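Local coordinates for ssDNA binding RNA Polymerase cofactor (PDB 6QLC) that binds single-stranded DNA and serves as an RNA polymerase cofactor, regulating transcription in the N4-related Pseudomonas phage LUZ7, at the interface of chains A and B. Coordinates in Å, arbitrary orientation; residue numbers count along the deposited sequence, not the author numbering. Chains: chain A/B, ssDNA binding RNA Polymerase cofactor.

The interface of chains A and B. Residues chain A 31, 44, 87, 89; chain B 31, 44, 87, 89.
A:Phe31 and B:Phe31 meet at the apolar centre, close to the two-fold axis. The two side chains slide past each other in opposite directions. CD2 of A:Phe31 lies 4.0 Å from CE2 of B:Phe31, so the same ring side of each copy does the touching. Each CG is anti to its own carbonyl carbon (chi1 -63°), which helps to place the ring near its twin. At one end of this pair, A:Leu87 and B:Leu87 cross at about a right angle. Their CD1 methyls are 3.6 Å apart. CD1 of A:Leu87 also lies in plane at the edge of the A:Phe31 ring and probably limits its movement; chain B repeats this. At the other end, the CG2 methyls of A:Val44 and B:Val44 come within 4.1 Å of each other. B:Ile89 lies alongside A:Phe31, pointing the same way. Its CG1 is 3.9 Å from CD2 of A:Phe31. An extended chi2 of 163° carries CD1 of B:Ile89 on to CE2 of the ring and tip to tip with CD1 of A:Leu87. A:Ile89 does the same for chain B. Further out, no polar backbone atom of this patch bonds across it. A:Val44 O sits at the edge of the A:Phe31 ring. In the fold, strand 27-34 of each chain pairs antiparallel with strand 88-93 of the other, bridging A:Phe31 to B:Ile89 and A:Ile89 to B:Phe31. This pairing is consistent with a dimer.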
# COMPACT_ATOMS: atom_id res chain seq x y z
N PHE A 31 0.73 5.36 -0.91
CA PHE A 31 0.05 5.14 0.36
C PHE A 31 0.76 5.98 1.42
O PHE A 31 1.90 5.68 1.78
CB PHE A 31 0.09 3.65 0.72
CG PHE A 31 -0.65 2.79 -0.26
CD1 PHE A 31 -0.13 2.55 -1.53
CD2 PHE A 31 -1.86 2.23 0.07
CE1 PHE A 31 -0.80 1.77 -2.44
CE2 PHE A 31 -2.54 1.44 -0.82
CZ PHE A 31 -2.01 1.21 -2.09
N VAL A 44 4.52 3.34 1.03
CA VAL A 44 4.79 2.49 -0.13
C VAL A 44 4.25 3.19 -1.36
O VAL A 44 3.29 3.95 -1.30
CB VAL A 44 4.16 1.08 -0.02
CG1 VAL A 44 4.49 0.45 1.28
CG2 VAL A 44 2.66 1.16 -0.13
N LEU A 87 -9.55 -1.60 1.54
CA LEU A 87 -8.26 -2.24 1.70
C LEU A 87 -8.29 -3.23 2.85
O LEU A 87 -8.96 -3.03 3.86
CB LEU A 87 -7.17 -1.21 1.98
CG LEU A 87 -6.63 -0.47 0.79
CD1 LEU A 87 -5.57 0.48 1.30
CD2 LEU A 87 -6.06 -1.46 -0.19
N ILE A 89 -5.25 -5.03 5.12
CA ILE A 89 -3.82 -5.10 5.40
C ILE A 89 -3.53 -6.38 6.15
O ILE A 89 -4.22 -6.72 7.12
CB ILE A 89 -3.34 -3.87 6.19
CG1 ILE A 89 -3.28 -2.68 5.22
CG2 ILE A 89 -1.99 -4.15 6.79
CD1 ILE A 89 -3.21 -1.35 5.91
N PHE B 31 -1.01 -5.29 1.07
CA PHE B 31 -2.25 -4.55 0.88
C PHE B 31 -3.12 -5.35 -0.09
O PHE B 31 -2.80 -5.44 -1.27
CB PHE B 31 -1.95 -3.16 0.34
CG PHE B 31 -1.14 -2.31 1.27
CD1 PHE B 31 0.20 -2.57 1.49
CD2 PHE B 31 -1.74 -1.26 1.96
CE1 PHE B 31 0.95 -1.80 2.36
CE2 PHE B 31 -1.01 -0.49 2.82
CZ PHE B 31 0.35 -0.76 3.03
N VAL B 44 -0.14 -4.51 -3.50
CA VAL B 44 1.25 -4.11 -3.28
C VAL B 44 1.75 -4.79 -2.02
O VAL B 44 0.97 -5.09 -1.10
CB VAL B 44 1.42 -2.58 -3.13
CG1 VAL B 44 0.77 -1.85 -4.24
CG2 VAL B 44 0.83 -2.10 -1.83
N LEU B 87 -4.83 5.45 6.57
CA LEU B 87 -4.14 5.56 5.29
C LEU B 87 -4.70 6.71 4.48
O LEU B 87 -5.90 7.01 4.52
CB LEU B 87 -4.29 4.28 4.48
CG LEU B 87 -3.37 3.15 4.85
CD1 LEU B 87 -3.69 2.00 3.92
CD2 LEU B 87 -1.94 3.60 4.71
N ILE B 89 -4.53 7.65 0.39
CA ILE B 89 -4.10 7.22 -0.94
C ILE B 89 -4.08 8.42 -1.86
O ILE B 89 -5.04 9.20 -1.90
CB ILE B 89 -4.99 6.11 -1.49
CG1 ILE B 89 -4.64 4.80 -0.76
CG2 ILE B 89 -4.78 5.96 -2.97
CD1 ILE B 89 -5.68 3.73 -0.90